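PDB 6UH2: short chain dehydrogenase from Leptospira borgpetersenii serovar Hardjo-bovis, which binds NAD+ in a Rossmann-type domain and, as a member of the short-chain dehydrogenase/reductase family, probably oxidises CH-OH groups or reduces the corresponding carbonyls. Local coordinates for residues Val23-Gly28 against Glu38-Val43; Ser34-Ser39 against Ile95-Ile100; Glu53-Asp58 against Asn62-Ile67. All coordinates share one frame; numbering follows the deposited sequence. Where two conformers were deposited one is given.

Contact 1. Residues Val23-Gly28 against Glu38-Val43; sequences VLITGG and ESYLSV. With NAD (nicotinamide-adenine-dinucleotide), chain D.
Val-23 lays a methyl group on the ring of Tyr-40, and this CH-pi contact joins strand 22-26 to helix 31-42. Its CG2 stands 3.9 Å from the centroid of the Tyr-40 ring, on a line only 19° off the ring normal, and is displaced toward the rim, so that CD1 of Tyr-40 is its nearest ring atom at 3.7 Å. The other branch, CG1, is held anti to the backbone N (chi1 -177°) and reaches the other half of the ring, over the same face, 4.1 Å from Tyr-40 CE2. The valine therefore spans the ring, and the two side chains cross at about a right angle. Ile-25, two residues further along the strand and pointing the same way, adds a looser touch that is less certain because the residue has two conformers; in the one given, its CD1 lies 4.2 Å from Tyr-40 CD2. This is the first beta-alpha half of a beta-alpha-beta unit completed by strand 46-51, the classic opening of a Rossmann fold. Just beyond the strand, a type II turn from Ile-25 to Gly-28 leads into the glycine-rich segment, where Gly-27 adopts positive phi and its CA comes within 3.5 Å of NAD O4B. Further out, the phenol is fixed at its end by a hydrogen bond between Tyr-40 OH and Thr-241 OG1, while Phe-18 meets the ring edge-to-face. At the end of the helix, Ser-42 OG donates to Ser-39 O at 2.8 Å, lying 23° out of the carbonyl plane.

Contact 2. Residues Ser34-Ser39 against Ile95-Ile100; sequences SELVES and INCAGI. With NAD (nicotinamide-adenine-dinucleotide), chain D.
Leu-36 points from helix 31-42 toward strand 93-96 and, with a single methyl, meets both Ile-95 and Cys-97. The leucine and isoleucine side chains run obliquely across each other, and their approach is made by branch ends: Leu-36 CD1 lies 4.2 Å from Ile-95 CG2. With CG1 of the isoleucine turned beside its backbone N (chi1 -55°), CG2 is the branch that meets the leucine. The same leucine methyl stands 4.5 Å from Cys-97 SG, a looser approach; all three residues are buried, and the touching atoms are methyls and a sulfur. Cys-97 also faces the cofactor. Its SG packs 3.8 Å from NAD C5D, and its carbonyl oxygen accepts a hydrogen bond of 3.0 Å from NAD O3D, a hydroxyl of the nicotinamide ribose. Gly-99 CA also lies 3.4 Å from NAD O3D. The adenine half is met by Ala-98 CB, 3.7 Å from NAD N3A, and by Ile-100 CG2, near C8A. Within the helix, Glu-35 O accepts from both the amide and the hydroxyl of Ser-39, which reach it from opposite faces of the carbonyl plane; the bond from Ser-39 OG to Glu-35 O measures 3.0 Å. The arrangement brings the cofactor-binding helix against the end of strand 93-96 of the Rossmann-type sheet. Leu-36, Ile-95 and Cys-97 all pack against Phe-148 of the next strand, 144-148, while Val-237 of helix 231-240 touches Leu-36 and strand 22-26 pairs with Ile-95 through Leu-24 and Thr-26.

Contact 3. Residues Glu53-Asp58 against Asn62-Ile67; sequences EQPSVD and NRFEWI
Two CH-pi contacts put Gln-54 and Pro-55 on one face of the Trp-66 indole. Gln-54 CA lies 3.8 Å from the centroid of the six-membered ring, 17° off its normal, and Pro-55 CD stands equally far, 3.8 Å, from the centroid of the five-membered ring. The loop thus lies along the length of the indole. Apolar packing widens the patch: Gln-54 CB comes within 3.8 Å of Trp-66 CH2, and with its CG anti to the backbone N (chi1 -176°) the side chain continues over CZ3 before its amide leads away, that plane only 13° from the ring's. Pro-55 CG meets Phe-64 at the ring edge, 3.8 Å from CZ. In the Rossmann fold this loop follows strand 46-51, whose end carries Asp-51, hydrogen-bonded to NAD, probably at the adenosine ribose as is usual in such folds, and turns back along an outermost strand of the sheet within this chain, 64-68. Among polar groups, Trp-66 NE1 is hydrogen-bonded to Asp-51 O, whereas Glu-53 O, though 3.3 Å from that nitrogen, is at a poor angle for a bond. Glu-53 O instead pairs with Ser-29 OG, and Glu-53 N with Asp-51 OD1.

All three contacts belong to one parallel sheet, whose C-terminal strand ends face NAD, and the helix and loop beside it. Contacts 1 and 2, with centres 7 Å apart, share helix 31-42, overlapping at Glu-38 and Ser-39, and place it over the neighbouring strands 22-26 and 93-96; Tyr-40 CE2 of contact 1 lies 3.5 Å from Ile-95 CD1 of contact 2. Contact 3 opens after contact 1 closes and is nested within the chain loop that contact 2 closes. Its centre is 10 and 12 Å from theirs, and Val-37 CG1 of the helix lies 3.5 Å from Phe-64 CE1. Each contact holds part of the cofactor pocket: Gly-27, Cys-97 to Ile-100 and Glu-53 in turn.

Contact 1. Residues Val23-Gly28 against Glu38-Val43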
loop_
_atom_site.group_PDB
_atom_site.type_symbol
_atom_site.label_atom_id
_atom_site.label_comp_id
_atom_site.label_asym_id
_atom_site.label_seq_id
_atom_site.Cartn_x
_atom_site.Cartn_y
_atom_site.Cartn_z
ATOM N N VAL B 23 1.134 7.993 -18.732
ATOM C CA VAL B 23 0.670 6.725 -18.173
ATOM C C VAL B 23 0.066 5.897 -19.299
ATOM O O VAL B 23 -0.866 6.346 -19.980
ATOM C CB VAL B 23 -0.361 6.945 -17.059
ATOM C CG1 VAL B 23 -0.767 5.600 -16.432
ATOM C CG2 VAL B 23 0.173 7.912 -16.007
ATOM N N LEU B 24 0.584 4.690 -19.480
ATOM C CA LEU B 24 0.044 3.713 -20.417
ATOM C C LEU B 24 -0.758 2.685 -19.627
ATOM O O LEU B 24 -0.193 1.963 -18.800
ATOM C CB LEU B 24 1.186 3.039 -21.183
ATOM C CG LEU B 24 0.846 2.002 -22.242
ATOM C CD1 LEU B 24 0.012 2.672 -23.303
ATOM C CD2 LEU B 24 2.131 1.390 -22.861
ATOM N N ILE B 25 -2.064 2.599 -19.883
ATOM C CA ILE B 25 -2.965 1.730 -19.124
ATOM C C ILE B 25 -3.643 0.767 -20.088
ATOM O O ILE B 25 -4.419 1.194 -20.949
ATOM C CB ILE B 25 -4.030 2.529 -18.354
ATOM C CG1 ILE B 25 -3.418 3.759 -17.678
ATOM C CG2 ILE B 25 -4.725 1.625 -17.334
ATOM C CD1 ILE B 25 -4.429 4.646 -16.951
ATOM N N THR B 26 -3.365 -0.527 -19.941
ATOM C CA THR B 26 -4.099 -1.525 -20.702
ATOM C C THR B 26 -5.447 -1.749 -20.028
ATOM O O THR B 26 -5.587 -1.590 -18.812
ATOM C CB THR B 26 -3.334 -2.852 -20.787
ATOM O OG1 THR B 26 -3.329 -3.482 -19.498
ATOM C CG2 THR B 26 -1.903 -2.623 -21.245
ATOM N N GLY B 27 -6.448 -2.099 -20.832
ATOM C CA GLY B 27 -7.775 -2.288 -20.279
ATOM C C GLY B 27 -8.375 -1.036 -19.681
ATOM O O GLY B 27 -9.241 -1.131 -18.811
ATOM N N GLY B 28 -7.941 0.142 -20.135
ATOM C CA GLY B 28 -8.367 1.413 -19.573
ATOM C C GLY B 28 -9.807 1.777 -19.850
ATOM O O GLY B 28 -10.297 2.760 -19.278
ATOM N N GLU B 38 -9.592 8.584 -15.632
ATOM C CA GLU B 38 -10.148 9.846 -15.168
ATOM C C GLU B 38 -9.296 10.460 -14.060
ATOM O O GLU B 38 -9.048 11.670 -14.062
ATOM C CB GLU B 38 -11.578 9.616 -14.680
ATOM C CG GLU B 38 -12.456 10.849 -14.661
ATOM C CD GLU B 38 -13.872 10.526 -14.232
ATOM O OE1 GLU B 38 -14.178 10.670 -13.029
ATOM O OE2 GLU B 38 -14.671 10.101 -15.097
ATOM N N SER B 39 -8.831 9.637 -13.109
ATOM C CA SER B 39 -8.056 10.160 -11.983
ATOM C C SER B 39 -6.703 10.703 -12.432
ATOM O O SER B 39 -6.288 11.790 -12.008
ATOM C CB SER B 39 -7.871 9.069 -10.931
ATOM O OG SER B 39 -9.118 8.725 -10.369
ATOM N N TYR B 40 -5.997 9.965 -13.290
ATOM C CA TYR B 40 -4.719 10.461 -13.783
ATOM C C TYR B 40 -4.891 11.732 -14.604
ATOM O O TYR B 40 -4.092 12.667 -14.483
ATOM C CB TYR B 40 -4.014 9.390 -14.608
ATOM C CG TYR B 40 -3.167 8.450 -13.785
ATOM C CD1 TYR B 40 -2.013 8.900 -13.146
ATOM C CD2 TYR B 40 -3.512 7.113 -13.654
ATOM C CE1 TYR B 40 -1.221 8.027 -12.392
ATOM C CE2 TYR B 40 -2.736 6.245 -12.905
ATOM C CZ TYR B 40 -1.593 6.700 -12.285
ATOM O OH TYR B 40 -0.825 5.823 -11.550
ATOM N N LEU B 41 -5.934 11.802 -15.435
ATOM C CA LEU B 41 -6.166 13.041 -16.180
ATOM C C LEU B 41 -6.431 14.218 -15.243
ATOM O O LEU B 41 -6.025 15.350 -15.535
ATOM C CB LEU B 41 -7.335 12.868 -17.150
ATOM C CG LEU B 41 -7.096 11.944 -18.340
ATOM C CD1 LEU B 41 -8.413 11.703 -19.064
ATOM C CD2 LEU B 41 -6.034 12.526 -19.281
ATOM N N SER B 42 -7.089 13.976 -14.106
ATOM C CA SER B 42 -7.421 15.091 -13.227
ATOM C C SER B 42 -6.201 15.638 -12.490
ATOM O O SER B 42 -6.238 16.786 -12.035
ATOM C CB SER B 42 -8.503 14.678 -12.233
ATOM O OG SER B 42 -7.940 13.909 -11.187
ATOM N N VAL B 43 -5.119 14.864 -12.383
ATOM C CA VAL B 43 -3.876 15.352 -11.786
ATOM C C VAL B 43 -2.860 15.680 -12.879
ATOM O O VAL B 43 -1.647 15.604 -12.657
ATOM C CB VAL B 43 -3.309 14.346 -10.764
ATOM C CG1 VAL B 43 -4.273 14.231 -9.574
ATOM C CG2 VAL B 43 -3.067 12.969 -11.402
HETATM P PA NAD D . -13.628 -4.916 -16.910
HETATM O O1A NAD D . -14.161 -6.247 -17.497
HETATM O O2A NAD D . -14.602 -3.786 -16.573
HETATM O O5B NAD D . -12.438 -4.297 -17.851
HETATM C C5B NAD D . -11.412 -5.077 -18.434
HETATM C C4B NAD D . -10.968 -4.261 -19.618
HETATM O O4B NAD D . -9.876 -5.056 -20.215
HETATM C C3B NAD D . -12.057 -4.092 -20.690
HETATM O O3B NAD D . -12.127 -2.714 -21.131
HETATM C C2B NAD D . -11.536 -4.958 -21.845
HETATM O O2B NAD D . -11.934 -4.451 -23.127
HETATM C C1B NAD D . -10.007 -4.958 -21.610
HETATM N N9A NAD D . -9.458 -6.081 -22.363
HETATM C C8A NAD D . -9.990 -7.360 -22.526
HETATM N N7A NAD D . -9.254 -8.082 -23.326
HETATM C C5A NAD D . -8.210 -7.250 -23.729
HETATM C C6A NAD D . -7.129 -7.426 -24.587
HETATM N N6A NAD D . -6.900 -8.589 -25.229
HETATM N N1A NAD D . -6.281 -6.400 -24.756
HETATM C C2A NAD D . -6.493 -5.242 -24.127
HETATM N N3A NAD D . -7.506 -4.976 -23.299
HETATM C C4A NAD D . -8.340 -6.014 -23.130
HETATM O O3 NAD D . -12.736 -5.233 -15.596
HETATM P PN NAD D . -12.478 -4.439 -14.216
HETATM O O1N NAD D . -13.453 -4.922 -13.113
HETATM O O2N NAD D . -12.263 -2.964 -14.569
HETATM O O5D NAD D . -11.029 -5.210 -13.863
HETATM C C5D NAD D . -9.818 -4.539 -14.136
HETATM C C4D NAD D . -8.706 -5.382 -13.516
HETATM O O4D NAD D . -8.967 -5.652 -12.081
HETATM C C3D NAD D . -8.680 -6.771 -14.153
HETATM O O3D NAD D . -7.338 -7.271 -14.212
HETATM C C2D NAD D . -9.456 -7.697 -13.168
HETATM O O2D NAD D . -9.041 -9.052 -13.211
HETATM C C1D NAD D . -9.036 -7.030 -11.827
HETATM N N1N NAD D . -10.027 -7.223 -10.710
HETATM C C2N NAD D . -11.328 -6.845 -10.845
HETATM C C3N NAD D . -12.191 -7.044 -9.797
HETATM C C7N NAD D . -13.614 -6.632 -9.957
HETATM O O7N NAD D . -14.414 -6.980 -9.101
HETATM N N7N NAD D . -13.956 -5.887 -11.032
HETATM C C4N NAD D . -11.702 -7.626 -8.614
HETATM C C5N NAD D . -10.395 -8.000 -8.511
HETATM C C6N NAD D . -9.544 -7.782 -9.592
#

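Contact 2. Residues Ser34-Ser39 against Ile95-Ile100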
loop_
_atom_site.group_PDB
_atom_site.type_symbol
_atom_site.label_atom_id
_atom_site.label_comp_id
_atom_site.label_asym_id
_atom_site.label_seq_id
_atom_site.Cartn_x
_atom_site.Cartn_y
_atom_site.Cartn_z
ATOM N N SER B 34 -11.285 2.800 -16.364
ATOM C CA SER B 34 -11.811 4.128 -16.667
ATOM C C SER B 34 -11.683 5.059 -15.466
ATOM O O SER B 34 -11.388 6.248 -15.632
ATOM C CB SER B 34 -13.262 4.037 -17.138
ATOM O OG SER B 34 -14.072 3.404 -16.173
ATOM N N GLU B 35 -11.885 4.543 -14.254
ATOM C CA GLU B 35 -11.670 5.367 -13.070
ATOM C C GLU B 35 -10.212 5.801 -12.976
ATOM O O GLU B 35 -9.916 6.957 -12.648
ATOM C CB GLU B 35 -12.097 4.603 -11.811
ATOM C CG GLU B 35 -11.809 5.334 -10.509
ATOM C CD GLU B 35 -12.765 6.500 -10.252
ATOM O OE1 GLU B 35 -13.804 6.600 -10.934
ATOM O OE2 GLU B 35 -12.464 7.319 -9.369
ATOM N N LEU B 36 -9.287 4.894 -13.288
ATOM C CA LEU B 36 -7.875 5.259 -13.238
ATOM C C LEU B 36 -7.540 6.295 -14.302
ATOM O O LEU B 36 -6.771 7.221 -14.038
ATOM C CB LEU B 36 -6.987 4.019 -13.399
ATOM C CG LEU B 36 -7.102 2.925 -12.321
ATOM C CD1 LEU B 36 -5.996 1.873 -12.482
ATOM C CD2 LEU B 36 -7.061 3.537 -10.921
ATOM N N VAL B 37 -8.090 6.147 -15.511
ATOM C CA VAL B 37 -7.856 7.149 -16.556
ATOM C C VAL B 37 -8.340 8.516 -16.094
ATOM O O VAL B 37 -7.604 9.507 -16.152
ATOM C CB VAL B 37 -8.537 6.735 -17.871
ATOM C CG1 VAL B 37 -8.548 7.919 -18.853
ATOM C CG2 VAL B 37 -7.832 5.517 -18.495
ATOM N N GLU B 38 -9.592 8.584 -15.632
ATOM C CA GLU B 38 -10.148 9.846 -15.168
ATOM C C GLU B 38 -9.296 10.460 -14.060
ATOM O O GLU B 38 -9.048 11.670 -14.062
ATOM C CB GLU B 38 -11.578 9.616 -14.680
ATOM C CG GLU B 38 -12.456 10.849 -14.661
ATOM C CD GLU B 38 -13.872 10.526 -14.232
ATOM O OE1 GLU B 38 -14.178 10.670 -13.029
ATOM O OE2 GLU B 38 -14.671 10.101 -15.097
ATOM N N SER B 39 -8.831 9.637 -13.109
ATOM C CA SER B 39 -8.056 10.160 -11.983
ATOM C C SER B 39 -6.703 10.703 -12.432
ATOM O O SER B 39 -6.288 11.790 -12.008
ATOM C CB SER B 39 -7.871 9.069 -10.931
ATOM O OG SER B 39 -9.118 8.725 -10.369
ATOM N N ILE B 95 0.519 0.538 -16.499
ATOM C CA ILE B 95 -0.493 -0.088 -15.652
ATOM C C ILE B 95 -1.121 -1.234 -16.434
ATOM O O ILE B 95 -1.858 -1.009 -17.403
ATOM C CB ILE B 95 -1.560 0.911 -15.182
ATOM C CG1 ILE B 95 -0.901 2.101 -14.475
ATOM C CG2 ILE B 95 -2.569 0.218 -14.249
ATOM C CD1 ILE B 95 -1.876 3.025 -13.804
ATOM N N ASN B 96 -0.841 -2.469 -16.005
ATOM C CA ASN B 96 -1.396 -3.665 -16.641
ATOM C C ASN B 96 -2.754 -3.962 -16.009
ATOM O O ASN B 96 -2.918 -4.849 -15.170
ATOM C CB ASN B 96 -0.430 -4.836 -16.495
ATOM C CG ASN B 96 0.764 -4.723 -17.423
ATOM O OD1 ASN B 96 0.602 -4.612 -18.636
ATOM N ND2 ASN B 96 1.974 -4.735 -16.853
ATOM N N CYS B 97 -3.746 -3.199 -16.418
ATOM C CA CYS B 97 -5.054 -3.321 -15.797
ATOM C C CYS B 97 -5.961 -4.300 -16.524
ATOM O O CYS B 97 -6.922 -4.792 -15.927
ATOM C CB CYS B 97 -5.720 -1.935 -15.703
ATOM S SG CYS B 97 -7.174 -1.887 -14.610
ATOM N N ALA B 98 -5.665 -4.625 -17.780
ATOM C CA ALA B 98 -6.523 -5.542 -18.517
ATOM C C ALA B 98 -6.552 -6.911 -17.846
ATOM O O ALA B 98 -5.517 -7.433 -17.415
ATOM C CB ALA B 98 -6.033 -5.671 -19.956
ATOM N N GLY B 99 -7.753 -7.481 -17.758
ATOM C CA GLY B 99 -7.952 -8.800 -17.182
ATOM C C GLY B 99 -9.335 -9.301 -17.514
ATOM O O GLY B 99 -10.274 -8.514 -17.670
ATOM N N ILE B 100 -9.469 -10.620 -17.663
ATOM C CA ILE B 100 -10.761 -11.239 -17.947
ATOM C C ILE B 100 -10.907 -12.511 -17.115
ATOM O O ILE B 100 -9.985 -12.949 -16.429
ATOM C CB ILE B 100 -10.962 -11.568 -19.442
ATOM C CG1 ILE B 100 -9.996 -12.679 -19.875
ATOM C CG2 ILE B 100 -10.810 -10.328 -20.314
ATOM C CD1 ILE B 100 -10.402 -13.330 -21.190
HETATM P PA NAD D . -13.628 -4.916 -16.910
HETATM O O1A NAD D . -14.161 -6.247 -17.497
HETATM O O2A NAD D . -14.602 -3.786 -16.573
HETATM O O5B NAD D . -12.438 -4.297 -17.851
HETATM C C5B NAD D . -11.412 -5.077 -18.434
HETATM C C4B NAD D . -10.968 -4.261 -19.618
HETATM O O4B NAD D . -9.876 -5.056 -20.215
HETATM C C3B NAD D . -12.057 -4.092 -20.690
HETATM O O3B NAD D . -12.127 -2.714 -21.131
HETATM C C2B NAD D . -11.536 -4.958 -21.845
HETATM O O2B NAD D . -11.934 -4.451 -23.127
HETATM C C1B NAD D . -10.007 -4.958 -21.610
HETATM N N9A NAD D . -9.458 -6.081 -22.363
HETATM C C8A NAD D . -9.990 -7.360 -22.526
HETATM N N7A NAD D . -9.254 -8.082 -23.326
HETATM C C5A NAD D . -8.210 -7.250 -23.729
HETATM C C6A NAD D . -7.129 -7.426 -24.587
HETATM N N6A NAD D . -6.900 -8.589 -25.229
HETATM N N1A NAD D . -6.281 -6.400 -24.756
HETATM C C2A NAD D . -6.493 -5.242 -24.127
HETATM N N3A NAD D . -7.506 -4.976 -23.299
HETATM C C4A NAD D . -8.340 -6.014 -23.130
HETATM O O3 NAD D . -12.736 -5.233 -15.596
HETATM P PN NAD D . -12.478 -4.439 -14.216
HETATM O O1N NAD D . -13.453 -4.922 -13.113
HETATM O O2N NAD D . -12.263 -2.964 -14.569
HETATM O O5D NAD D . -11.029 -5.210 -13.863
HETATM C C5D NAD D . -9.818 -4.539 -14.136
HETATM C C4D NAD D . -8.706 -5.382 -13.516
HETATM O O4D NAD D . -8.967 -5.652 -12.081
HETATM C C3D NAD D . -8.680 -6.771 -14.153
HETATM O O3D NAD D . -7.338 -7.271 -14.212
HETATM C C2D NAD D . -9.456 -7.697 -13.168
HETATM O O2D NAD D . -9.041 -9.052 -13.211
HETATM C C1D NAD D . -9.036 -7.030 -11.827
HETATM N N1N NAD D . -10.027 -7.223 -10.710
HETATM C C2N NAD D . -11.328 -6.845 -10.845
HETATM C C3N NAD D . -12.191 -7.044 -9.797
HETATM C C7N NAD D . -13.614 -6.632 -9.957
HETATM O O7N NAD D . -14.414 -6.980 -9.101
HETATM N N7N NAD D . -13.956 -5.887 -11.032
HETATM C C4N NAD D . -11.702 -7.626 -8.614
HETATM C C5N NAD D . -10.395 -8.000 -8.511
HETATM C C6N NAD D . -9.544 -7.782 -9.592
#

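Contact 3. Residues Glu53-Asp58 against Asn62-Ile67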
loop_
_atom_site.group_PDB
_atom_site.type_symbol
_atom_site.label_atom_id
_atom_site.label_comp_id
_atom_site.label_asym_id
_atom_site.label_seq_id
_atom_site.Cartn_x
_atom_site.Cartn_y
_atom_site.Cartn_z
ATOM N N GLU B 53 -11.833 -2.085 -26.793
ATOM C CA GLU B 53 -13.105 -1.395 -26.652
ATOM C C GLU B 53 -12.877 0.095 -26.462
ATOM O O GLU B 53 -11.966 0.519 -25.742
ATOM C CB GLU B 53 -13.901 -1.941 -25.462
ATOM C CG GLU B 53 -14.276 -3.398 -25.593
ATOM C CD GLU B 53 -15.058 -3.669 -26.859
ATOM O OE1 GLU B 53 -14.747 -4.661 -27.561
ATOM O OE2 GLU B 53 -15.977 -2.877 -27.153
ATOM N N GLN B 54 -13.723 0.877 -27.098
ATOM C CA GLN B 54 -13.651 2.317 -26.976
ATOM C C GLN B 54 -14.091 2.745 -25.578
ATOM O O GLN B 54 -15.005 2.141 -25.007
ATOM C CB GLN B 54 -14.550 2.957 -28.033
ATOM C CG GLN B 54 -14.499 4.464 -28.092
ATOM C CD GLN B 54 -15.519 5.018 -29.056
ATOM O OE1 GLN B 54 -16.340 4.273 -29.596
ATOM N NE2 GLN B 54 -15.473 6.324 -29.284
ATOM N N PRO B 55 -13.459 3.767 -25.000
ATOM C CA PRO B 55 -13.963 4.334 -23.745
ATOM C C PRO B 55 -15.423 4.745 -23.879
ATOM O O PRO B 55 -15.858 5.219 -24.929
ATOM C CB PRO B 55 -13.055 5.547 -23.521
ATOM C CG PRO B 55 -11.789 5.187 -24.214
ATOM C CD PRO B 55 -12.196 4.397 -25.424
ATOM N N SER B 56 -16.188 4.535 -22.807
ATOM C CA SER B 56 -17.604 4.880 -22.779
ATOM C C SER B 56 -17.842 6.343 -22.451
ATOM O O SER B 56 -18.977 6.816 -22.579
ATOM C CB SER B 56 -18.345 4.010 -21.762
ATOM O OG SER B 56 -18.723 2.776 -22.345
ATOM N N VAL B 57 -16.805 7.057 -22.040
ATOM C CA VAL B 57 -16.874 8.468 -21.696
ATOM C C VAL B 57 -16.001 9.232 -22.675
ATOM O O VAL B 57 -14.921 8.760 -23.048
ATOM C CB VAL B 57 -16.407 8.703 -20.244
ATOM C CG1 VAL B 57 -16.364 10.193 -19.922
ATOM C CG2 VAL B 57 -17.312 7.950 -19.274
ATOM N N ASP B 58 -16.475 10.402 -23.101
ATOM C CA ASP B 58 -15.669 11.337 -23.881
ATOM C C ASP B 58 -14.937 12.246 -22.899
ATOM O O ASP B 58 -15.519 13.188 -22.355
ATOM C CB ASP B 58 -16.547 12.139 -24.838
ATOM C CG ASP B 58 -15.744 13.088 -25.710
ATOM O OD1 ASP B 58 -14.496 13.058 -25.640
ATOM O OD2 ASP B 58 -16.360 13.865 -26.469
ATOM N N ASN B 62 -7.129 16.852 -24.698
ATOM C CA ASN B 62 -6.000 16.567 -25.574
ATOM C C ASN B 62 -4.829 15.937 -24.823
ATOM O O ASN B 62 -3.779 15.702 -25.422
ATOM C CB ASN B 62 -5.544 17.830 -26.321
ATOM C CG ASN B 62 -5.041 18.933 -25.398
ATOM O OD1 ASN B 62 -4.866 18.739 -24.193
ATOM N ND2 ASN B 62 -4.795 20.109 -25.979
ATOM N N ARG B 63 -4.992 15.639 -23.537
ATOM C CA ARG B 63 -4.013 14.858 -22.797
ATOM C C ARG B 63 -4.389 13.382 -22.724
ATOM O O ARG B 63 -3.689 12.610 -22.060
ATOM C CB ARG B 63 -3.829 15.454 -21.400
ATOM C CG ARG B 63 -3.390 16.905 -21.460
ATOM C CD ARG B 63 -3.163 17.505 -20.087
ATOM N NE ARG B 63 -1.906 17.061 -19.494
ATOM C CZ ARG B 63 -0.724 17.617 -19.756
ATOM N NH1 ARG B 63 -0.638 18.639 -20.598
ATOM N NH2 ARG B 63 0.375 17.166 -19.166
ATOM N N PHE B 64 -5.450 12.966 -23.427
ATOM C CA PHE B 64 -5.892 11.579 -23.463
ATOM C C PHE B 64 -5.842 11.036 -24.885
ATOM O O PHE B 64 -6.203 11.728 -25.833
ATOM C CB PHE B 64 -7.322 11.415 -22.936
ATOM C CG PHE B 64 -7.847 10.010 -23.076
ATOM C CD1 PHE B 64 -7.435 9.024 -22.206
ATOM C CD2 PHE B 64 -8.727 9.676 -24.094
ATOM C CE1 PHE B 64 -7.897 7.720 -22.327
ATOM C CE2 PHE B 64 -9.197 8.372 -24.231
ATOM C CZ PHE B 64 -8.784 7.395 -23.343
ATOM N N GLU B 65 -5.417 9.784 -25.023
ATOM C CA GLU B 65 -5.405 9.091 -26.305
ATOM C C GLU B 65 -5.836 7.640 -26.107
ATOM O O GLU B 65 -5.325 6.959 -25.214
ATOM C CB GLU B 65 -4.003 9.146 -26.932
ATOM C CG GLU B 65 -3.831 8.298 -28.169
ATOM C CD GLU B 65 -2.476 8.494 -28.825
ATOM O OE1 GLU B 65 -1.646 9.258 -28.282
ATOM O OE2 GLU B 65 -2.242 7.890 -29.890
ATOM N N TRP B 66 -6.772 7.172 -26.932
ATOM C CA TRP B 66 -7.157 5.763 -26.965
ATOM C C TRP B 66 -6.523 5.102 -28.179
ATOM O O TRP B 66 -6.637 5.610 -29.301
ATOM C CB TRP B 66 -8.675 5.581 -27.022
ATOM C CG TRP B 66 -9.109 4.145 -27.328
ATOM C CD1 TRP B 66 -8.763 3.004 -26.636
ATOM C CD2 TRP B 66 -9.960 3.719 -28.395
ATOM N NE1 TRP B 66 -9.342 1.896 -27.226
ATOM C CE2 TRP B 66 -10.089 2.312 -28.299
ATOM C CE3 TRP B 66 -10.631 4.389 -29.424
ATOM C CZ2 TRP B 66 -10.864 1.572 -29.193
ATOM C CZ3 TRP B 66 -11.401 3.648 -30.314
ATOM C CH2 TRP B 66 -11.508 2.258 -30.195
ATOM N N ILE B 67 -5.858 3.977 -27.955
ATOM C CA ILE B 67 -5.333 3.163 -29.040
ATOM C C ILE B 67 -6.084 1.842 -29.031
ATOM O O ILE B 67 -6.006 1.079 -28.062
ATOM C CB ILE B 67 -3.819 2.952 -28.911
ATOM C CG1 ILE B 67 -3.107 4.311 -28.928
ATOM C CG2 ILE B 67 -3.323 2.045 -30.024
ATOM C CD1 ILE B 67 -1.636 4.233 -28.591
#